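Long-range contacts in tripeptidase (Staphylococcus aureus subsp. aureus, PDB 3RZA), which probably hydrolyses peptide bonds of tripeptides, as a metal-dependent peptidase of the M20/M25/M40 family: residues A[89-93]-A[387-392]; A[94-100]-A[157-163]; A[183-189]-A[356-362]. All coordinates share one frame; numbering follows the deposited sequence.

Contact 1: A[89-93]-A[387-392]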
loop_
_atom_site.group_PDB
_atom_site.type_symbol
_atom_site.label_atom_id
_atom_site.label_comp_id
_atom_site.label_asym_id
_atom_site.label_seq_id
_atom_site.Cartn_x
_atom_site.Cartn_y
_atom_site.Cartn_z
ATOM N N GLU A 89 -28.039 52.633 -14.311
ATOM C CA GLU A 89 -27.665 51.218 -14.270
ATOM C C GLU A 89 -26.247 51.028 -13.713
ATOM O O GLU A 89 -25.348 51.830 -14.006
ATOM C CB GLU A 89 -27.741 50.599 -15.671
ATOM N N VAL A 90 -26.057 49.954 -12.935
ATOM C CA VAL A 90 -24.765 49.624 -12.311
ATOM C C VAL A 90 -24.401 48.154 -12.610
ATOM O O VAL A 90 -25.279 47.381 -13.020
ATOM C CB VAL A 90 -24.797 49.846 -10.773
ATOM C CG1 VAL A 90 -25.395 51.213 -10.427
ATOM C CG2 VAL A 90 -25.558 48.717 -10.068
ATOM N N PRO A 91 -23.115 47.763 -12.402
ATOM C CA PRO A 91 -22.711 46.408 -12.702
ATOM C C PRO A 91 -23.485 45.320 -11.943
ATOM O O PRO A 91 -23.981 45.556 -10.819
ATOM C CB PRO A 91 -21.240 46.387 -12.274
ATOM C CG PRO A 91 -20.792 47.738 -12.478
ATOM C CD PRO A 91 -21.935 48.585 -12.062
ATOM N N LYS A 92 -23.596 44.160 -12.585
ATOM C CA LYS A 92 -24.315 43.022 -12.033
ATOM C C LYS A 92 -23.283 42.138 -11.374
ATOM O O LYS A 92 -22.299 41.754 -12.015
ATOM C CB LYS A 92 -25.043 42.260 -13.132
ATOM C CG LYS A 92 -26.112 43.092 -13.887
ATOM C CD LYS A 92 -26.652 42.293 -15.053
ATOM C CE LYS A 92 -27.882 42.924 -15.669
ATOM N NZ LYS A 92 -28.392 42.088 -16.797
ATOM N N LEU A 93 -23.520 41.824 -10.101
ATOM C CA LEU A 93 -22.579 41.126 -9.231
ATOM C C LEU A 93 -23.068 39.734 -8.981
ATOM O O LEU A 93 -24.287 39.498 -8.963
ATOM C CB LEU A 93 -22.503 41.857 -7.884
ATOM C CG LEU A 93 -21.554 41.331 -6.808
ATOM C CD1 LEU A 93 -20.108 41.222 -7.331
ATOM C CD2 LEU A 93 -21.640 42.256 -5.629
ATOM N N ILE A 387 -18.668 45.900 -0.499
ATOM C CA ILE A 387 -18.538 45.569 -1.942
ATOM C C ILE A 387 -19.835 45.825 -2.714
ATOM O O ILE A 387 -19.800 46.395 -3.797
ATOM C CB ILE A 387 -18.083 44.077 -2.152
ATOM C CG1 ILE A 387 -16.619 43.912 -1.753
ATOM C CG2 ILE A 387 -18.324 43.619 -3.612
ATOM C CD1 ILE A 387 -16.134 42.478 -1.691
ATOM N N ILE A 388 -20.968 45.407 -2.144
ATOM C CA ILE A 388 -22.291 45.696 -2.727
ATOM C C ILE A 388 -22.555 47.216 -2.837
ATOM O O ILE A 388 -23.086 47.678 -3.870
ATOM C CB ILE A 388 -23.440 45.009 -1.934
ATOM C CG1 ILE A 388 -23.441 43.507 -2.201
ATOM C CG2 ILE A 388 -24.811 45.583 -2.308
ATOM C CD1 ILE A 388 -24.317 42.712 -1.212
ATOM N N LYS A 389 -22.165 47.975 -1.792
ATOM C CA LYS A 389 -22.310 49.451 -1.793
ATOM C C LYS A 389 -21.417 50.124 -2.835
ATOM O O LYS A 389 -21.850 51.078 -3.488
ATOM C CB LYS A 389 -22.016 50.059 -0.398
ATOM C CG LYS A 389 -23.105 49.831 0.670
ATOM C CD LYS A 389 -22.679 50.408 2.036
ATOM C CE LYS A 389 -23.878 50.722 2.904
ATOM N NZ LYS A 389 -23.512 51.208 4.280
ATOM N N ILE A 390 -20.168 49.645 -2.963
ATOM C CA ILE A 390 -19.204 50.218 -3.918
ATOM C C ILE A 390 -19.655 49.962 -5.373
ATOM O O ILE A 390 -19.617 50.871 -6.200
ATOM C CB ILE A 390 -17.760 49.678 -3.686
ATOM C CG1 ILE A 390 -17.184 50.219 -2.363
ATOM C CG2 ILE A 390 -16.834 50.090 -4.848
ATOM C CD1 ILE A 390 -16.037 49.354 -1.765
ATOM N N VAL A 391 -20.091 48.731 -5.649
ATOM C CA VAL A 391 -20.697 48.368 -6.943
ATOM C C VAL A 391 -21.926 49.255 -7.256
ATOM O O VAL A 391 -22.092 49.706 -8.397
ATOM C CB VAL A 391 -21.081 46.837 -6.997
ATOM C CG1 VAL A 391 -21.883 46.501 -8.261
ATOM C CG2 VAL A 391 -19.817 45.955 -6.925
ATOM N N ALA A 392 -22.745 49.535 -6.226
ATOM C CA ALA A 392 -23.950 50.368 -6.384
ATOM C C ALA A 392 -23.663 51.844 -6.745
ATOM O O ALA A 392 -24.518 52.484 -7.341
ATOM C CB ALA A 392 -24.834 50.287 -5.116
#
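Contact 1 is apolar packing of a loop and the first residue of a strand against the last turns of helix 374-393. Val90, Pro91 and Leu93 touch Ile387, Ile388, Val391 and Ala392. No hydrogen bond crosses. Leu93 points toward the helix and is buried. Its CG lies anti to the backbone N (chi1 -179°), which carries CD2 over to the helix. That methyl meets three side chains: CG2 of Ile387 and CG1 of Ile388, each at 4.1 Å, and CG2 of Val391 slightly farther off. Leu93 crosses both isoleucines at about a right angle. Its CD2 lies among Ile387, its neighbour Ile388, and Val391 one turn on.

Val391 is the helix residue that faces the loop. Its CG1 comes within 3.4 Å of the carbonyl O of Pro91. The same methyl meets the proline ring at CB, 4.1 Å away. Val90 sits against the helix backbone instead. Its CB is 3.6 Å from Val391 O, and its CG1 is 3.5 Å from Ala392 O. These are carbon-to-carbonyl contacts near the end of the helix. Lys92 turns the other way and forms a salt bridge with Asp178.

The contact is partly buried, and its centre lies about 25 Å from the centre of the chain. Leu93 begins strand 93-98 and also packs on Phe181 and Tyr183 of strand 181-184. Ile388 reaches Val140 and Ile144 of helix 128-147, while Ile387 reaches Ser326 of helix 318-329. Helix 374-393 packs on the face of the sheet that carries Leu93 and Tyr183, and touches helices 128-147 and 318-329.

Contact 2: A[94-100]-A[157-163]. With ZN (zinc ion), chain C; CA (calcium ion), chain D.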
loop_
_atom_site.group_PDB
_atom_site.type_symbol
_atom_site.label_atom_id
_atom_site.label_comp_id
_atom_site.label_asym_id
_atom_site.label_seq_id
_atom_site.Cartn_x
_atom_site.Cartn_y
_atom_site.Cartn_z
ATOM N N TYR A 94 -22.140 38.801 -8.763
ATOM C CA TYR A 94 -22.474 37.536 -8.124
ATOM C C TYR A 94 -21.545 37.264 -6.959
ATOM O O TYR A 94 -20.433 37.759 -6.921
ATOM C CB TYR A 94 -22.500 36.344 -9.117
ATOM C CG TYR A 94 -21.193 35.601 -9.227
ATOM C CD1 TYR A 94 -20.172 36.089 -10.035
ATOM C CD2 TYR A 94 -20.959 34.421 -8.501
ATOM C CE1 TYR A 94 -18.957 35.450 -10.118
ATOM C CE2 TYR A 94 -19.734 33.777 -8.576
ATOM C CZ TYR A 94 -18.732 34.296 -9.399
ATOM O OH TYR A 94 -17.515 33.646 -9.491
ATOM N N LEU A 95 -22.042 36.479 -6.005
ATOM C CA LEU A 95 -21.271 36.009 -4.863
ATOM C C LEU A 95 -21.519 34.519 -4.769
ATOM O O LEU A 95 -22.648 34.093 -4.995
ATOM C CB LEU A 95 -21.747 36.698 -3.592
ATOM C CG LEU A 95 -21.656 38.221 -3.544
ATOM C CD1 LEU A 95 -22.480 38.741 -2.350
ATOM C CD2 LEU A 95 -20.185 38.666 -3.460
ATOM N N THR A 96 -20.491 33.739 -4.433
ATOM C CA THR A 96 -20.620 32.282 -4.292
ATOM C C THR A 96 -19.935 31.724 -3.045
ATOM O O THR A 96 -18.866 32.186 -2.658
ATOM C CB THR A 96 -20.142 31.498 -5.560
ATOM O OG1 THR A 96 -20.451 30.109 -5.415
ATOM C CG2 THR A 96 -18.663 31.635 -5.790
ATOM N N SER A 97 -20.648 30.821 -2.365
ATOM C CA SER A 97 -20.095 29.962 -1.344
ATOM C C SER A 97 -20.603 28.564 -1.588
ATOM O O SER A 97 -21.488 28.377 -2.396
ATOM C CB SER A 97 -20.505 30.459 0.046
ATOM O OG SER A 97 -19.589 31.446 0.500
ATOM N N HIS A 98 -19.984 27.585 -0.948
ATOM C CA HIS A 98 -20.403 26.181 -1.080
ATOM C C HIS A 98 -21.013 25.668 0.234
ATOM O O HIS A 98 -20.535 26.005 1.321
ATOM C CB HIS A 98 -19.256 25.284 -1.564
ATOM C CG HIS A 98 -18.105 25.173 -0.626
ATOM N ND1 HIS A 98 -17.994 24.160 0.299
ATOM C CD2 HIS A 98 -16.942 25.861 -0.574
ATOM C CE1 HIS A 98 -16.835 24.269 0.926
ATOM N NE2 HIS A 98 -16.173 25.286 0.405
HETATM N N MSE A 99 -22.081 24.878 0.109
HETATM C CA MSE A 99 -22.859 24.408 1.264
HETATM C C MSE A 99 -22.319 23.114 1.891
HETATM O O MSE A 99 -22.745 22.746 3.002
HETATM C CB MSE A 99 -24.328 24.263 0.877
HETATM C CG MSE A 99 -24.675 23.048 0.073
HETATM SE SE MSE A 99 -26.479 23.114 -0.494
HETATM C CE MSE A 99 -26.263 24.383 -1.964
ATOM N N ASP A 100 -21.420 22.413 1.177
ATOM C CA ASP A 100 -20.810 21.174 1.687
ATOM C C ASP A 100 -19.523 21.421 2.508
ATOM O O ASP A 100 -18.857 22.439 2.355
ATOM C CB ASP A 100 -20.529 20.154 0.569
ATOM C CG ASP A 100 -19.482 20.641 -0.461
ATOM O OD1 ASP A 100 -19.560 21.812 -0.881
ATOM O OD2 ASP A 100 -18.607 19.848 -0.865
ATOM N N VAL A 157 -24.841 32.372 -5.427
ATOM C CA VAL A 157 -24.679 31.067 -6.061
ATOM C C VAL A 157 -24.171 30.093 -4.996
ATOM O O VAL A 157 -23.034 30.217 -4.531
ATOM C CB VAL A 157 -23.681 31.137 -7.265
ATOM C CG1 VAL A 157 -23.509 29.786 -7.895
ATOM C CG2 VAL A 157 -24.168 32.146 -8.305
ATOM N N ILE A 158 -25.019 29.139 -4.597
ATOM C CA ILE A 158 -24.696 28.212 -3.498
ATOM C C ILE A 158 -24.467 26.828 -4.099
ATOM O O ILE A 158 -25.407 26.205 -4.631
ATOM C CB ILE A 158 -25.804 28.144 -2.406
ATOM C CG1 ILE A 158 -26.437 29.519 -2.134
ATOM C CG2 ILE A 158 -25.247 27.547 -1.129
ATOM C CD1 ILE A 158 -25.465 30.631 -1.809
ATOM N N THR A 159 -23.213 26.363 -4.050
ATOM C CA THR A 159 -22.830 25.138 -4.729
ATOM C C THR A 159 -22.786 23.953 -3.792
ATOM O O THR A 159 -22.661 24.099 -2.569
ATOM C CB THR A 159 -21.449 25.238 -5.384
ATOM O OG1 THR A 159 -20.470 25.428 -4.369
ATOM C CG2 THR A 159 -21.413 26.360 -6.327
ATOM N N VAL A 160 -22.820 22.793 -4.409
ATOM C CA VAL A 160 -22.706 21.494 -3.735
ATOM C C VAL A 160 -21.405 20.880 -4.230
ATOM O O VAL A 160 -20.819 21.357 -5.215
ATOM C CB VAL A 160 -23.872 20.588 -4.062
ATOM C CG1 VAL A 160 -25.150 21.056 -3.301
ATOM C CG2 VAL A 160 -24.114 20.525 -5.586
ATOM N N GLY A 161 -20.890 19.904 -3.490
ATOM C CA GLY A 161 -19.741 19.146 -3.922
ATOM C C GLY A 161 -18.443 19.878 -4.181
ATOM O O GLY A 161 -17.595 19.343 -4.882
ATOM N N GLU A 162 -18.265 21.089 -3.638
ATOM C CA GLU A 162 -17.002 21.800 -3.811
ATOM C C GLU A 162 -15.823 20.991 -3.273
ATOM O O GLU A 162 -14.772 20.945 -3.908
ATOM C CB GLU A 162 -17.041 23.197 -3.180
ATOM C CG GLU A 162 -15.866 24.140 -3.591
ATOM C CD GLU A 162 -14.585 24.057 -2.708
ATOM O OE1 GLU A 162 -14.518 23.336 -1.671
ATOM O OE2 GLU A 162 -13.621 24.745 -3.066
ATOM N N GLU A 163 -16.047 20.314 -2.153
ATOM C CA GLU A 163 -15.032 19.485 -1.502
ATOM C C GLU A 163 -14.818 18.114 -2.125
ATOM O O GLU A 163 -13.953 17.407 -1.675
ATOM C CB GLU A 163 -15.384 19.288 -0.014
ATOM C CG GLU A 163 -15.597 20.554 0.765
ATOM C CD GLU A 163 -14.346 21.291 1.065
ATOM O OE1 GLU A 163 -13.269 21.063 0.457
ATOM O OE2 GLU A 163 -14.397 22.143 1.976
HETATM ZN ZN ZN C . -14.231 26.032 0.885
HETATM CA CA CA D . -12.441 23.145 2.052
HETATM O O HOH W 1 -12.511 25.008 0.295
#
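Strands 94-98 and 157-159 pair in parallel, with Thr96, Ser97 and His98 beside Val157, Ile158 and Thr159. Val157 N donates to Leu95 O, Thr159 N to Ser97 O and Met99 N to Thr159 O. Val157 O accepts two bonds, Thr96 OG1 at 2.7 Å and Ser97 N at 3.3 Å, from opposite faces of its carbonyl plane. Thr96 OG1 stands anti to the backbone N (chi1 -173°) to do so. Thr159 OG1 bonds Asp344, and Ser97 OG bonds Asp130.

Asp100 takes backbone N-H groups of the turn after strand 157-159. Its OD2 takes Glu163 N at 2.9 Å on the syn side, and also bonds Thr40. OD1 takes weak bonds from Glu162 N and His98 ND1, which also bonds Asp100 O weakly. The weak ND1 bonds and the zinc bond at NE2 (2.1 Å) limit how the imidazole can turn.

Glu162 lies over one face of this ring. Its CB makes a CH-pi contact 3.7 Å from the ring centroid. Carboxylate and ring planes are 12° apart; OE1 is 3.3 Å from His98 NE2, not hydrogen-bonded. Water 1 donates to OE1 while binding both metals. Glu163, nearly perpendicular to the ring, binds calcium through OE2 (2.2 Å) and OE1 (2.8 Å). Asp129 joins both sites; Asp186 completes the zinc protein ligands, His366 those of calcium. A zinc ligand ending one strand, a second-metal ligand past its parallel neighbour, and an aspartate and water shared by both ions are consistent with the two-metal site of M20 peptidases, with calcium modelled at the second position.

Contact 3: A[183-189]-A[356-362]. With ZN (zinc ion), chain C.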
loop_
_atom_site.group_PDB
_atom_site.type_symbol
_atom_site.label_atom_id
_atom_site.label_comp_id
_atom_site.label_asym_id
_atom_site.label_seq_id
_atom_site.Cartn_x
_atom_site.Cartn_y
_atom_site.Cartn_z
ATOM N N TYR A 183 -17.377 37.237 -6.816
ATOM C CA TYR A 183 -16.513 36.883 -5.713
ATOM C C TYR A 183 -16.877 35.538 -5.147
ATOM O O TYR A 183 -18.033 35.330 -4.763
ATOM C CB TYR A 183 -16.621 37.928 -4.615
ATOM C CG TYR A 183 -16.241 39.289 -5.112
ATOM C CD1 TYR A 183 -14.896 39.640 -5.269
ATOM C CD2 TYR A 183 -17.228 40.203 -5.533
ATOM C CE1 TYR A 183 -14.537 40.895 -5.769
ATOM C CE2 TYR A 183 -16.878 41.451 -6.041
ATOM C CZ TYR A 183 -15.533 41.798 -6.151
ATOM O OH TYR A 183 -15.188 43.034 -6.685
ATOM N N ALA A 184 -15.905 34.629 -5.086
ATOM C CA ALA A 184 -16.029 33.407 -4.280
ATOM C C ALA A 184 -15.571 33.720 -2.862
ATOM O O ALA A 184 -14.436 34.114 -2.663
ATOM C CB ALA A 184 -15.223 32.291 -4.892
ATOM N N ILE A 185 -16.474 33.576 -1.886
ATOM C CA ILE A 185 -16.194 33.902 -0.490
ATOM C C ILE A 185 -15.632 32.631 0.151
ATOM O O ILE A 185 -16.316 31.950 0.931
ATOM C CB ILE A 185 -17.487 34.428 0.269
ATOM C CG1 ILE A 185 -18.193 35.562 -0.532
ATOM C CG2 ILE A 185 -17.123 34.924 1.682
ATOM C CD1 ILE A 185 -19.566 35.946 0.029
ATOM N N ASP A 186 -14.393 32.284 -0.212
ATOM C CA ASP A 186 -13.849 30.948 0.058
ATOM C C ASP A 186 -12.296 30.818 -0.139
ATOM O O ASP A 186 -11.828 29.820 -0.659
ATOM C CB ASP A 186 -14.587 29.912 -0.848
ATOM C CG ASP A 186 -14.304 28.455 -0.465
ATOM O OD1 ASP A 186 -14.147 28.168 0.736
ATOM O OD2 ASP A 186 -14.261 27.586 -1.368
ATOM N N ALA A 187 -11.527 31.811 0.313
ATOM C CA ALA A 187 -10.041 31.756 0.278
ATOM C C ALA A 187 -9.466 31.552 1.687
ATOM O O ALA A 187 -9.961 32.149 2.651
ATOM C CB ALA A 187 -9.493 33.023 -0.337
ATOM N N SER A 188 -8.439 30.698 1.804
ATOM C CA SER A 188 -7.632 30.581 3.038
ATOM C C SER A 188 -6.649 31.739 3.090
ATOM O O SER A 188 -5.492 31.620 2.692
ATOM C CB SER A 188 -6.880 29.240 3.084
ATOM O OG SER A 188 -7.788 28.150 3.128
ATOM N N ALA A 189 -7.141 32.879 3.533
ATOM C CA ALA A 189 -6.354 34.097 3.633
ATOM C C ALA A 189 -7.088 35.027 4.593
ATOM O O ALA A 189 -8.267 34.851 4.858
ATOM C CB ALA A 189 -6.170 34.772 2.245
ATOM N N VAL A 356 -12.738 36.611 -8.493
ATOM C CA VAL A 356 -11.616 36.556 -7.553
ATOM C C VAL A 356 -12.170 36.002 -6.239
ATOM O O VAL A 356 -13.396 35.935 -6.057
ATOM C CB VAL A 356 -10.967 37.974 -7.369
ATOM C CG1 VAL A 356 -10.576 38.551 -8.746
ATOM C CG2 VAL A 356 -11.887 38.905 -6.645
ATOM N N ILE A 357 -11.275 35.602 -5.339
ATOM C CA ILE A 357 -11.634 34.800 -4.186
ATOM C C ILE A 357 -11.263 35.611 -2.942
ATOM O O ILE A 357 -10.103 36.001 -2.787
ATOM C CB ILE A 357 -10.911 33.401 -4.157
ATOM C CG1 ILE A 357 -10.647 32.851 -5.569
ATOM C CG2 ILE A 357 -11.726 32.376 -3.350
ATOM C CD1 ILE A 357 -11.950 32.634 -6.411
ATOM N N LEU A 358 -12.252 35.869 -2.080
ATOM C CA LEU A 358 -12.073 36.685 -0.892
ATOM C C LEU A 358 -11.589 35.831 0.260
ATOM O O LEU A 358 -12.126 34.738 0.494
ATOM C CB LEU A 358 -13.395 37.337 -0.482
ATOM C CG LEU A 358 -14.067 38.249 -1.497
ATOM C CD1 LEU A 358 -15.431 38.697 -0.937
ATOM C CD2 LEU A 358 -13.170 39.446 -1.873
ATOM N N GLY A 359 -10.610 36.342 1.007
ATOM C CA GLY A 359 -10.177 35.709 2.239
ATOM C C GLY A 359 -11.311 35.643 3.242
ATOM O O GLY A 359 -11.996 36.646 3.455
ATOM N N VAL A 360 -11.546 34.448 3.803
ATOM C CA VAL A 360 -12.566 34.217 4.817
ATOM C C VAL A 360 -11.980 34.317 6.260
ATOM O O VAL A 360 -12.736 34.529 7.229
ATOM C CB VAL A 360 -13.259 32.832 4.595
ATOM C CG1 VAL A 360 -14.342 32.557 5.657
ATOM C CG2 VAL A 360 -13.881 32.777 3.203
ATOM N N GLY A 361 -10.657 34.126 6.418
ATOM C CA GLY A 361 -10.028 34.141 7.744
ATOM C C GLY A 361 -10.253 32.882 8.602
ATOM O O GLY A 361 -9.820 32.841 9.761
ATOM N N TYR A 362 -10.870 31.841 8.033
ATOM C CA TYR A 362 -10.998 30.552 8.730
ATOM C C TYR A 362 -9.609 29.911 8.860
ATOM O O TYR A 362 -8.674 30.256 8.111
ATOM C CB TYR A 362 -12.044 29.608 8.085
ATOM C CG TYR A 362 -12.043 29.462 6.551
ATOM C CD1 TYR A 362 -10.851 29.315 5.812
ATOM C CD2 TYR A 362 -13.239 29.401 5.845
ATOM C CE1 TYR A 362 -10.868 29.159 4.429
ATOM C CE2 TYR A 362 -13.247 29.242 4.434
ATOM C CZ TYR A 362 -12.043 29.113 3.751
ATOM O OH TYR A 362 -11.994 28.944 2.364
HETATM ZN ZN ZN C . -14.231 26.032 0.885
HETATM O O HOH W 2 -9.880 26.884 1.273
HETATM O O HOH W 1 -12.511 25.008 0.295
#
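Asp186, just past the corner at Ile185, meets Tyr362 from the loop after strand 356-359, next to zinc. CB of Tyr362 leaves the backbone with CG between the N and the carbonyl carbon (chi1 45°), and the ring then extends back to the other segment. CB of Val360 packs over one ring face. CE1 passes Ser188 OG at 3.5 Å, at the ring edge, and Ala187 O at 3.6 Å. On the other edge CE2 is 4.0 Å from Asp186 OD1. The OH donates to Asp186 OD1 at 2.8 Å. The bond arrives from above the carboxylate plane, and that plane is turned 78° from the ring. OD1 also binds zinc at 2.1 Å, so the tyrosine is a second-shell partner of a zinc ligand. The OH also accepts from water 2, which is also hydrogen-bonded to Ser188 OG at 3.1 Å.

Behind the site the strands pair in parallel in the large mixed sheet of this M20-family chain, strand 181-184 with 355-359. Ala184 N donates to Val356 O, and Leu358 N to Ala184 O. A beta bulge follows at the corner of Ile185, shifting the register by one. Ala187 N then reaches Leu358 O, and Val360 N reaches Ala187 O. Gly361 N closes on Ala189 O. CG2 of Val356 presses on CD1 of Tyr183 at 3.4 Å, and the two side chains point the same way. CD1 of Ile357 meets CB of Ala184.

From the N terminus, segment 89-93 runs straight into 94-100. Contact 2 closes first, when 157-163 returns beside 94-100 after helix 128-147. Contact 3 opens afterwards at 183-189 and closes at 356-362, enclosing the strands and helices from strand 194-209 to helix 344-348. These two loops are in series. Contact 1 closes last, at 387-392, and both nest inside it. Contacts 2 and 3 share one sheet: Thr96 pairs with Tyr183 and Ile185 through probable backbone hydrogen bonds. They also share zinc and water 1. Contact 1 lies at the far end of these strands, where Ile387 packs on Tyr183 and Leu358 of contact 3, joining the C-terminal helix to the sheet.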